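Local coordinates for protein similarities with probable monooxygenase (Photorhabdus luminescens, PDB 4HB9) that binds flavin-adenine dinucleotide and probably acts as a flavin-dependent monooxygenase, perhaps in stilbene epoxidation, at residues G5-G10 / T28-N33; A9-T14 / T333-A338; S164-R169 / G317-N322. All coordinates share one frame; numbering follows the deposited sequence. Where two conformers were deposited one is given.

Interaction 1: G5-G10 / T28-N33; sequences GIIGAG and TIYERN. With FAD (flavin-adenine dinucleotide), chain B; EDO (1,2-ethanediol), chain L.
A9 N donates to E31 OE1 over 2.8 Å, tying the glycine-rich turn of a Rossmann beta-alpha-beta unit to the acidic residue at the C-terminal end of its second strand. OE1 receives this N-H on its anti lone pair and also takes the ribose hydroxyl FAD O3B at 2.6 Å, while OE2 takes FAD O2B at 2.5 Å. The carboxylate thus grips both hydroxyls of the adenosine ribose, the hallmark of this acidic position in dinucleotide-binding Rossmann folds. E31 gets there with CG anti to the backbone N (chi1 167°) and a bend at chi2 that turns its end back toward the turn. N33 N donates to OE2 on its anti side, fixing the rotation of the group. R32 NE is a second partner of O2B, and its guanidinium lies with one face over C8A of the adenine. At the ribose ring, G8 CA comes to 3.3 Å from the ring oxygen FAD O4B, with no room for a side chain. Behind this shell the two strands run parallel, joined by I6 N to T28 O, Y30 N to I6 O and G8 N to Y30 O. I6 and I29 share the sheet face packed on helix 11-22. On the other face the edge of the Y30 ring meets G5 CA, and F147 adjoins that ring. Beside the turn, I29 CG2 touches A9 CB at 3.7 Å.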
# COMPACT_ATOMS: atom_id res chain seq x y z
N GLY A 5 -22.00 -1.90 -0.83
CA GLY A 5 -21.21 -2.80 -1.65
C GLY A 5 -19.83 -2.22 -1.82
O GLY A 5 -19.69 -1.05 -2.19
N ILE A 6 -18.81 -3.05 -1.55
CA ILE A 6 -17.41 -2.63 -1.65
C ILE A 6 -16.74 -3.48 -2.75
O ILE A 6 -16.84 -4.72 -2.74
CB ILE A 6 -16.64 -2.86 -0.33
CG1 ILE A 6 -17.30 -2.10 0.82
CG2 ILE A 6 -15.17 -2.45 -0.49
CD1 ILE A 6 -16.80 -2.48 2.22
N ILE A 7 -16.11 -2.81 -3.72
CA ILE A 7 -15.30 -3.52 -4.71
C ILE A 7 -13.87 -3.58 -4.18
O ILE A 7 -13.23 -2.52 -3.98
CB ILE A 7 -15.29 -2.85 -6.09
CG1 ILE A 7 -16.73 -2.54 -6.58
CG2 ILE A 7 -14.60 -3.76 -7.09
CD1 ILE A 7 -17.71 -3.69 -6.55
N GLY A 8 -13.39 -4.80 -3.92
CA GLY A 8 -12.02 -5.02 -3.44
C GLY A 8 -11.90 -5.42 -1.98
O GLY A 8 -12.23 -4.64 -1.08
N ALA A 9 -11.42 -6.64 -1.76
CA ALA A 9 -11.04 -7.11 -0.43
C ALA A 9 -9.54 -6.92 -0.22
O ALA A 9 -8.80 -7.88 0.06
CB ALA A 9 -11.41 -8.55 -0.25
N GLY A 10 -9.10 -5.68 -0.38
CA GLY A 10 -7.73 -5.28 -0.07
C GLY A 10 -7.65 -4.71 1.33
O GLY A 10 -8.52 -4.92 2.17
N THR A 28 -21.29 -5.96 1.85
CA THR A 28 -20.74 -7.02 1.05
C THR A 28 -19.50 -6.52 0.31
O THR A 28 -19.46 -5.36 -0.15
CB THR A 28 -21.79 -7.51 0.01
OG1 THR A 28 -23.00 -7.90 0.68
CG2 THR A 28 -21.27 -8.67 -0.77
N ILE A 29 -18.50 -7.38 0.19
CA ILE A 29 -17.32 -7.09 -0.59
C ILE A 29 -17.26 -8.00 -1.78
O ILE A 29 -17.43 -9.20 -1.65
CB ILE A 29 -16.00 -7.32 0.20
CG1 ILE A 29 -15.91 -6.40 1.42
CG2 ILE A 29 -14.81 -7.10 -0.72
CD1 ILE A 29 -14.78 -6.79 2.36
N TYR A 30 -16.97 -7.44 -2.94
CA TYR A 30 -16.78 -8.20 -4.17
C TYR A 30 -15.31 -8.10 -4.58
O TYR A 30 -14.79 -7.02 -4.81
CB TYR A 30 -17.71 -7.70 -5.29
CG TYR A 30 -19.14 -7.60 -4.82
CD1 TYR A 30 -20.00 -8.71 -4.87
CD2 TYR A 30 -19.62 -6.42 -4.27
CE1 TYR A 30 -21.31 -8.61 -4.41
CE2 TYR A 30 -20.92 -6.32 -3.81
CZ TYR A 30 -21.75 -7.41 -3.89
OH TYR A 30 -23.04 -7.27 -3.42
N GLU A 31 -14.66 -9.26 -4.63
CA GLU A 31 -13.21 -9.36 -4.87
C GLU A 31 -12.93 -10.19 -6.09
O GLU A 31 -13.49 -11.28 -6.25
CB GLU A 31 -12.52 -9.98 -3.63
CG GLU A 31 -11.08 -10.42 -3.87
CD GLU A 31 -10.16 -9.29 -4.32
OE1 GLU A 31 -10.21 -8.21 -3.70
OE2 GLU A 31 -9.38 -9.49 -5.28
N ARG A 32 -12.05 -9.69 -6.96
CA ARG A 32 -11.76 -10.37 -8.23
C ARG A 32 -10.99 -11.68 -8.04
O ARG A 32 -11.19 -12.61 -8.79
CB ARG A 32 -11.00 -9.47 -9.19
CG ARG A 32 -9.59 -9.11 -8.75
CD ARG A 32 -8.85 -8.29 -9.78
NE ARG A 32 -7.58 -7.84 -9.21
CZ ARG A 32 -6.72 -7.06 -9.83
NH1 ARG A 32 -6.96 -6.65 -11.08
NH2 ARG A 32 -5.60 -6.72 -9.22
N ASN A 33 -10.12 -11.76 -7.04
CA ASN A 33 -9.34 -12.98 -6.82
C ASN A 33 -10.13 -14.08 -6.16
O ASN A 33 -11.22 -13.87 -5.59
CB ASN A 33 -8.09 -12.66 -6.01
CG ASN A 33 -7.15 -11.69 -6.73
OD1 ASN A 33 -6.52 -10.84 -6.10
ND2 ASN A 33 -7.05 -11.81 -8.05
PA FAD B . -5.27 -3.04 -2.42
O1A FAD B . -4.83 -3.42 -1.04
O2A FAD B . -4.42 -3.13 -3.65
O5B FAD B . -6.65 -3.80 -2.72
C5B FAD B . -7.33 -3.67 -3.96
C4B FAD B . -8.20 -4.91 -4.05
O4B FAD B . -9.14 -4.72 -5.12
C3B FAD B . -7.41 -6.20 -4.33
O3B FAD B . -7.84 -7.27 -3.49
C2B FAD B . -7.74 -6.46 -5.79
O2B FAD B . -7.69 -7.82 -6.19
C1B FAD B . -9.17 -5.92 -5.87
N9A FAD B . -9.65 -5.56 -7.21
C8A FAD B . -9.00 -4.83 -8.16
N7A FAD B . -9.79 -4.63 -9.25
C5A FAD B . -10.96 -5.26 -8.99
C6A FAD B . -12.21 -5.46 -9.74
N6A FAD B . -12.28 -4.93 -10.99
N1A FAD B . -13.20 -6.18 -9.17
C2A FAD B . -13.07 -6.67 -7.92
N3A FAD B . -11.97 -6.54 -7.17
C4A FAD B . -10.88 -5.85 -7.65
N1 FAD B . 1.88 1.07 2.54
C2 FAD B . 2.14 1.52 3.79
O2 FAD B . 1.33 2.30 4.40
N3 FAD B . 3.27 1.15 4.42
C4 FAD B . 4.22 0.38 3.89
O4 FAD B . 5.25 0.08 4.55
C4X FAD B . 4.03 -0.12 2.52
N5 FAD B . 4.94 -0.92 1.90
C5X FAD B . 4.71 -1.34 0.63
C6 FAD B . 5.64 -2.14 -0.03
C7 FAD B . 5.42 -2.59 -1.33
C7M FAD B . 6.44 -3.46 -2.04
C8 FAD B . 4.19 -2.21 -2.03
C8M FAD B . 3.92 -2.69 -3.44
C9 FAD B . 3.25 -1.41 -1.38
C9A FAD B . 3.45 -0.95 -0.08
N10 FAD B . 2.50 -0.14 0.58
C10 FAD B . 2.76 0.30 1.87
C1' FAD B . 1.26 0.32 -0.09
C2' FAD B . 0.05 -0.56 0.23
O2' FAD B . 0.35 -1.93 0.02
C3' FAD B . -1.10 -0.15 -0.68
O3' FAD B . -1.16 1.27 -0.73
C4' FAD B . -2.42 -0.68 -0.14
O4' FAD B . -2.52 -2.05 -0.50
C5' FAD B . -3.62 0.06 -0.70
O5' FAD B . -4.77 -0.53 -0.13
P FAD B . -6.09 -0.64 -1.05
O1P FAD B . -7.08 -1.38 -0.19
O2P FAD B . -6.41 0.72 -1.60
O3P FAD B . -5.72 -1.51 -2.35
C1 EDO L . -6.96 -11.42 -1.88
O1 EDO L . -8.12 -10.75 -1.38
C2 EDO L . -6.73 -10.95 -3.30
O2 EDO L . -6.35 -9.57 -3.31

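Interaction 2: A9-T14 / T333-A338. With FAD (flavin-adenine dinucleotide), chain B; EDO (1,2-ethanediol), chain G; EDO (1,2-ethanediol), chain L.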
# COMPACT_ATOMS: atom_id res chain seq x y z
N ALA A 9 -11.42 -6.64 -1.76
CA ALA A 9 -11.04 -7.11 -0.43
C ALA A 9 -9.54 -6.92 -0.22
O ALA A 9 -8.80 -7.88 0.06
CB ALA A 9 -11.41 -8.55 -0.25
N GLY A 10 -9.10 -5.68 -0.38
CA GLY A 10 -7.73 -5.28 -0.07
C GLY A 10 -7.65 -4.71 1.33
O GLY A 10 -8.52 -4.92 2.17
N ILE A 11 -6.60 -3.95 1.59
CA ILE A 11 -6.40 -3.39 2.91
C ILE A 11 -7.57 -2.51 3.33
O ILE A 11 -8.13 -2.68 4.42
CB ILE A 11 -5.11 -2.53 2.95
CG1 ILE A 11 -3.86 -3.37 2.63
CG2 ILE A 11 -4.95 -1.87 4.31
CD1 ILE A 11 -3.62 -4.56 3.50
N GLY A 12 -7.92 -1.55 2.47
CA GLY A 12 -8.99 -0.61 2.76
C GLY A 12 -10.37 -1.23 2.85
O GLY A 12 -11.11 -0.95 3.79
N GLY A 13 -10.70 -2.07 1.88
CA GLY A 13 -12.05 -2.64 1.77
C GLY A 13 -12.40 -3.56 2.93
O GLY A 13 -13.51 -3.52 3.45
N THR A 14 -11.44 -4.38 3.35
CA THR A 14 -11.66 -5.25 4.49
C THR A 14 -11.78 -4.45 5.77
O THR A 14 -12.68 -4.71 6.58
CB THR A 14 -10.56 -6.33 4.60
OG1 THR A 14 -9.28 -5.73 4.69
CG2 THR A 14 -10.59 -7.27 3.43
N THR A 333 -2.95 5.06 4.57
CA THR A 333 -3.97 5.99 4.05
C THR A 333 -5.27 5.27 3.71
O THR A 333 -6.36 5.78 4.00
CB THR A 333 -3.43 6.81 2.87
OG1 THR A 333 -2.21 7.42 3.27
CG2 THR A 333 -4.38 7.92 2.54
N ALA A 334 -5.17 4.07 3.13
CA ALA A 334 -6.35 3.24 2.90
C ALA A 334 -7.11 2.91 4.20
O ALA A 334 -8.35 2.97 4.27
CB ALA A 334 -5.97 1.96 2.18
N LEU A 335 -6.35 2.58 5.24
CA LEU A 335 -6.92 2.33 6.57
C LEU A 335 -7.56 3.58 7.16
O LEU A 335 -8.67 3.53 7.69
CB LEU A 335 -5.83 1.81 7.52
CG LEU A 335 -5.34 0.41 7.17
CD1 LEU A 335 -4.08 0.08 7.97
CD2 LEU A 335 -6.44 -0.62 7.37
N ARG A 336 -6.85 4.70 7.07
CA ARG A 336 -7.38 5.98 7.51
C ARG A 336 -8.72 6.31 6.84
O ARG A 336 -9.65 6.77 7.51
CB ARG A 336 -6.37 7.07 7.17
CG ARG A 336 -6.64 8.40 7.81
CD ARG A 336 -5.47 9.33 7.53
NE ARG A 336 -5.68 10.65 8.08
CZ ARG A 336 -4.80 11.65 7.99
NH1 ARG A 336 -3.64 11.48 7.38
NH2 ARG A 336 -5.08 12.82 8.53
N ASP A 337 -8.79 6.12 5.52
CA ASP A 337 -10.03 6.30 4.75
C ASP A 337 -11.15 5.39 5.29
O ASP A 337 -12.29 5.82 5.46
CB ASP A 337 -9.87 5.94 3.29
CG ASP A 337 -8.98 6.90 2.49
OD1 ASP A 337 -8.58 8.00 2.95
OD2 ASP A 337 -8.65 6.50 1.35
N ALA A 338 -10.81 4.14 5.56
CA ALA A 338 -11.80 3.14 6.01
C ALA A 338 -12.42 3.52 7.35
O ALA A 338 -13.65 3.44 7.54
CB ALA A 338 -11.18 1.75 6.06
PA FAD B . -5.27 -3.04 -2.42
O1A FAD B . -4.83 -3.42 -1.04
O2A FAD B . -4.42 -3.13 -3.65
O5B FAD B . -6.65 -3.80 -2.72
C5B FAD B . -7.33 -3.67 -3.96
C4B FAD B . -8.20 -4.91 -4.05
O4B FAD B . -9.14 -4.72 -5.12
C3B FAD B . -7.41 -6.20 -4.33
O3B FAD B . -7.84 -7.27 -3.49
C2B FAD B . -7.74 -6.46 -5.79
O2B FAD B . -7.69 -7.82 -6.19
C1B FAD B . -9.17 -5.92 -5.87
N9A FAD B . -9.65 -5.56 -7.21
C8A FAD B . -9.00 -4.83 -8.16
N7A FAD B . -9.79 -4.63 -9.25
C5A FAD B . -10.96 -5.26 -8.99
C6A FAD B . -12.21 -5.46 -9.74
N6A FAD B . -12.28 -4.93 -10.99
N1A FAD B . -13.20 -6.18 -9.17
C2A FAD B . -13.07 -6.67 -7.92
N3A FAD B . -11.97 -6.54 -7.17
C4A FAD B . -10.88 -5.85 -7.65
N1 FAD B . 1.88 1.07 2.54
C2 FAD B . 2.14 1.52 3.79
O2 FAD B . 1.33 2.30 4.40
N3 FAD B . 3.27 1.15 4.42
C4 FAD B . 4.22 0.38 3.89
O4 FAD B . 5.25 0.08 4.55
C4X FAD B . 4.03 -0.12 2.52
N5 FAD B . 4.94 -0.92 1.90
C5X FAD B . 4.71 -1.34 0.63
C6 FAD B . 5.64 -2.14 -0.03
C7 FAD B . 5.42 -2.59 -1.33
C7M FAD B . 6.44 -3.46 -2.04
C8 FAD B . 4.19 -2.21 -2.03
C8M FAD B . 3.92 -2.69 -3.44
C9 FAD B . 3.25 -1.41 -1.38
C9A FAD B . 3.45 -0.95 -0.08
N10 FAD B . 2.50 -0.14 0.58
C10 FAD B . 2.76 0.30 1.87
C1' FAD B . 1.26 0.32 -0.09
C2' FAD B . 0.05 -0.56 0.23
O2' FAD B . 0.35 -1.93 0.02
C3' FAD B . -1.10 -0.15 -0.68
O3' FAD B . -1.16 1.27 -0.73
C4' FAD B . -2.42 -0.68 -0.14
O4' FAD B . -2.52 -2.05 -0.50
C5' FAD B . -3.62 0.06 -0.70
O5' FAD B . -4.77 -0.53 -0.13
P FAD B . -6.09 -0.64 -1.05
O1P FAD B . -7.08 -1.38 -0.19
O2P FAD B . -6.41 0.72 -1.60
O3P FAD B . -5.72 -1.51 -2.35
C1 EDO G . -0.27 8.11 6.31
O1 EDO G . 0.42 8.98 7.21
C2 EDO G . -1.71 7.99 6.77
O2 EDO G . -2.49 9.05 6.24
C1 EDO L . -6.96 -11.42 -1.88
O1 EDO L . -8.12 -10.75 -1.38
C2 EDO L . -6.73 -10.95 -3.30
O2 EDO L . -6.35 -9.57 -3.31
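I11 and G12, in the first turn of the helix that follows the glycine-rich loop of the Rossmann fold, lie against A334, L335 and A338 of the long helix 330-349. The contact between the two segments is apolar and close. G12 CA lies 4.7 Å from A334 CA, an approach that a residue without a side chain allows: a CB here would press on A334 CB and crowd the phosphate. One turn further along helix 330-349, A338 CB meets G12 O at 3.5 Å. I11 CG2, anti to the backbone N, crosses the end of L335 and touches its CD2 at 3.6 Å. The other branch of I11, beside the backbone N (chi1 -61°), turns to the cofactor, with CG1 3.7 Å from FAD O4'.

The hydrogen bonds to the pyrophosphate come from main-chain amides. I11 N donates to FAD O1A at 3.2 Å and G12 N to FAD O1P at 2.8 Å, both nearly straight, so each phosphate receives one amide from the start of the helix. The positive end of the helix dipole probably adds to the hold on these negative groups. A334 CB comes to 3.6 Å from FAD O5', covering the linker between phosphate and ribityl chain. Helix 330-349 therefore packs on both the helix start and the cofactor. Its D337 carboxylate binds away from this contact, to G317 N, H321 NE2 and Y369 OH.

Within 9-14, hydrogen bonds fasten the turn at the N-cap residue G10. The G10 carbonyl oxygen takes T14 N on one face of its plane and T14 OG1, at 2.8 Å, on the opposite face.

Interaction 3: S164-R169 / G317-N322. With FAD (flavin-adenine dinucleotide), chain B.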
# COMPACT_ATOMS: atom_id res chain seq x y z
N SER A 164 -5.05 0.83 -7.39
CA SER A 164 -4.51 1.97 -8.14
C SER A 164 -5.13 2.18 -9.53
O SER A 164 -5.28 3.31 -9.95
CB SER A 164 -2.99 1.87 -8.27
OG SER A 164 -2.36 1.92 -7.00
N ASN A 165 -5.47 1.09 -10.23
CA ASN A 165 -6.12 1.18 -11.55
C ASN A 165 -7.62 0.94 -11.48
O ASN A 165 -8.21 0.31 -12.36
CB ASN A 165 -5.50 0.17 -12.54
CG ASN A 165 -3.98 0.27 -12.61
OD1 ASN A 165 -3.42 1.37 -12.65
ND2 ASN A 165 -3.31 -0.87 -12.62
N SER A 166 -8.23 1.44 -10.41
CA SER A 166 -9.63 1.24 -10.10
C SER A 166 -10.58 1.51 -11.27
O SER A 166 -10.64 2.64 -11.76
CB SER A 166 -9.98 2.17 -8.95
OG SER A 166 -11.36 2.35 -8.76
N LYS A 167 -11.32 0.50 -11.69
CA LYS A 167 -12.36 0.68 -12.71
C LYS A 167 -13.52 1.52 -12.19
O LYS A 167 -14.17 2.21 -12.96
CB LYS A 167 -12.91 -0.65 -13.22
CG LYS A 167 -11.90 -1.56 -13.88
CD LYS A 167 -11.12 -0.89 -15.00
CE LYS A 167 -10.05 -1.83 -15.55
NZ LYS A 167 -10.62 -3.14 -16.01
N VAL A 168 -13.77 1.46 -10.88
CA VAL A 168 -14.81 2.29 -10.30
C VAL A 168 -14.45 3.75 -10.47
O VAL A 168 -15.30 4.53 -10.90
CB VAL A 168 -15.07 1.98 -8.81
CG1 VAL A 168 -16.15 2.90 -8.25
CG2 VAL A 168 -15.47 0.53 -8.64
N ARG A 169 -13.21 4.12 -10.12
CA ARG A 169 -12.73 5.50 -10.31
C ARG A 169 -12.77 5.90 -11.78
O ARG A 169 -13.16 7.03 -12.12
CB ARG A 169 -11.29 5.70 -9.80
CG ARG A 169 -10.83 7.17 -9.89
CD ARG A 169 -9.33 7.39 -9.95
NE ARG A 169 -8.65 6.69 -11.05
CZ ARG A 169 -7.75 5.72 -10.90
NH1 ARG A 169 -7.19 5.16 -11.96
NH2 ARG A 169 -7.40 5.29 -9.70
N GLY A 317 -8.78 4.39 -0.55
CA GLY A 317 -7.49 3.78 -0.76
C GLY A 317 -6.79 4.25 -2.01
O GLY A 317 -6.95 5.41 -2.43
N ASP A 318 -5.99 3.35 -2.60
CA ASP A 318 -5.23 3.62 -3.83
C ASP A 318 -6.10 4.01 -5.02
O ASP A 318 -5.64 4.78 -5.88
CB ASP A 318 -4.34 2.43 -4.20
CG ASP A 318 -3.09 2.30 -3.29
OD1 ASP A 318 -2.86 3.19 -2.44
OD2 ASP A 318 -2.34 1.31 -3.43
N ALA A 319 -7.34 3.54 -5.06
CA ALA A 319 -8.32 3.97 -6.06
C ALA A 319 -8.37 5.48 -6.24
O ALA A 319 -8.61 5.96 -7.35
CB ALA A 319 -9.71 3.44 -5.74
N ILE A 320 -8.13 6.22 -5.17
CA ILE A 320 -8.18 7.67 -5.21
C ILE A 320 -6.90 8.36 -4.70
O ILE A 320 -6.73 9.55 -4.94
CB ILE A 320 -9.47 8.15 -4.48
CG1 ILE A 320 -9.73 9.64 -4.71
CG2 ILE A 320 -9.42 7.85 -3.00
CD1 ILE A 320 -9.98 10.01 -6.16
N HIS A 321 -5.99 7.61 -4.06
CA HIS A 321 -4.76 8.13 -3.43
C HIS A 321 -3.44 7.90 -4.13
O HIS A 321 -2.50 8.68 -3.93
CB HIS A 321 -4.51 7.43 -2.09
CG HIS A 321 -5.42 7.86 -1.02
ND1 HIS A 321 -5.57 9.18 -0.69
CD2 HIS A 321 -6.27 7.17 -0.24
CE1 HIS A 321 -6.46 9.29 0.28
NE2 HIS A 321 -6.92 8.08 0.55
N ASN A 322 -3.30 6.78 -4.82
CA ASN A 322 -1.98 6.34 -5.27
C ASN A 322 -2.07 5.71 -6.62
O ASN A 322 -2.60 4.62 -6.74
CB ASN A 322 -1.37 5.30 -4.32
CG ASN A 322 -0.46 5.91 -3.28
OD1 ASN A 322 0.36 6.76 -3.60
ND2 ASN A 322 -0.59 5.46 -2.03
PA FAD B . -5.27 -3.04 -2.42
O1A FAD B . -4.83 -3.42 -1.04
O2A FAD B . -4.42 -3.13 -3.65
O5B FAD B . -6.65 -3.80 -2.72
C5B FAD B . -7.33 -3.67 -3.96
C4B FAD B . -8.20 -4.91 -4.05
O4B FAD B . -9.14 -4.72 -5.12
C3B FAD B . -7.41 -6.20 -4.33
O3B FAD B . -7.84 -7.27 -3.49
C2B FAD B . -7.74 -6.46 -5.79
O2B FAD B . -7.69 -7.82 -6.19
C1B FAD B . -9.17 -5.92 -5.87
N9A FAD B . -9.65 -5.56 -7.21
C8A FAD B . -9.00 -4.83 -8.16
N7A FAD B . -9.79 -4.63 -9.25
C5A FAD B . -10.96 -5.26 -8.99
C6A FAD B . -12.21 -5.46 -9.74
N6A FAD B . -12.28 -4.93 -10.99
N1A FAD B . -13.20 -6.18 -9.17
C2A FAD B . -13.07 -6.67 -7.92
N3A FAD B . -11.97 -6.54 -7.17
C4A FAD B . -10.88 -5.85 -7.65
N1 FAD B . 1.88 1.07 2.54
C2 FAD B . 2.14 1.52 3.79
O2 FAD B . 1.33 2.30 4.40
N3 FAD B . 3.27 1.15 4.42
C4 FAD B . 4.22 0.38 3.89
O4 FAD B . 5.25 0.08 4.55
C4X FAD B . 4.03 -0.12 2.52
N5 FAD B . 4.94 -0.92 1.90
C5X FAD B . 4.71 -1.34 0.63
C6 FAD B . 5.64 -2.14 -0.03
C7 FAD B . 5.42 -2.59 -1.33
C7M FAD B . 6.44 -3.46 -2.04
C8 FAD B . 4.19 -2.21 -2.03
C8M FAD B . 3.92 -2.69 -3.44
C9 FAD B . 3.25 -1.41 -1.38
C9A FAD B . 3.45 -0.95 -0.08
N10 FAD B . 2.50 -0.14 0.58
C10 FAD B . 2.76 0.30 1.87
C1' FAD B . 1.26 0.32 -0.09
C2' FAD B . 0.05 -0.56 0.23
O2' FAD B . 0.35 -1.93 0.02
C3' FAD B . -1.10 -0.15 -0.68
O3' FAD B . -1.16 1.27 -0.73
C4' FAD B . -2.42 -0.68 -0.14
O4' FAD B . -2.52 -2.05 -0.50
C5' FAD B . -3.62 0.06 -0.70
O5' FAD B . -4.77 -0.53 -0.13
P FAD B . -6.09 -0.64 -1.05
O1P FAD B . -7.08 -1.38 -0.19
O2P FAD B . -6.41 0.72 -1.60
O3P FAD B . -5.72 -1.51 -2.35
O HOH W 1 -3.51 -0.83 -5.20
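R169 NH2 donates to A319 O at 2.7 Å and also to S164 O at 2.9 Å, so one guanidinium nitrogen bridges carbonyls of both segments. Each oxygen lies in the guanidinium plane, but the nitrogen sits above the plane of each carbonyl and not on a lone pair. A bend at chi3 (56°) turns the guanidinium back to S164 O, and S166 O covers one face of the group. R169 N is satisfied by S166 OG at 2.9 Å, an N-cap bond at the start of helix 167-172; that hydroxyl also pairs with D162, the aspartate of the sequence DG. S166 CB presses tightly on A319 CB at 3.5 Å. In the conformer described, S164 OG donates to N322 O at 2.7 Å, though S164 has a second conformer.

Segment 317-322 carries the GD sequence seen beside the flavin cofactor in aromatic hydroxylase-like monooxygenases. D318 N donates to FAD O2P at 2.8 Å, and D318 OD2 takes the ribityl hydroxyl FAD O3' at 2.9 Å. Its other oxygen, OD1, receives N322 ND2 at 3.2 Å from above the carboxylate plane. A water links S164 N, from which it accepts, to D318 OD2 and FAD O2A, to which it donates.

D318 thus meets the cofactor through both amide and carboxylate, with N322 steadying the latter. R169, and S164 in the conformer described, hold the carbonyl of A319 in the short helix and that of N322 just after it, which is consistent with a second-shell role in placing D318.

From the N terminus, interaction 1 closes the first and shortest loop, returning strand 26-30 to strand 3-7 after helix 11-22. Interaction 2 opens from the same stretch, sharing A9 and G10, but closes more than 300 residues later on helix 330-349. Interaction 3 opens after interaction 1 has closed and is nested inside the loop of interaction 2, joining the start of helix 167-172 to helix 318-321. All three touch FAD: its adenosine at interaction 1, the pyrophosphate and ribityl chain at 2 and 3. They also touch directly, I7 packing on V168 between interactions 1 and 3, and A334 CB on G317 CA between 2 and 3.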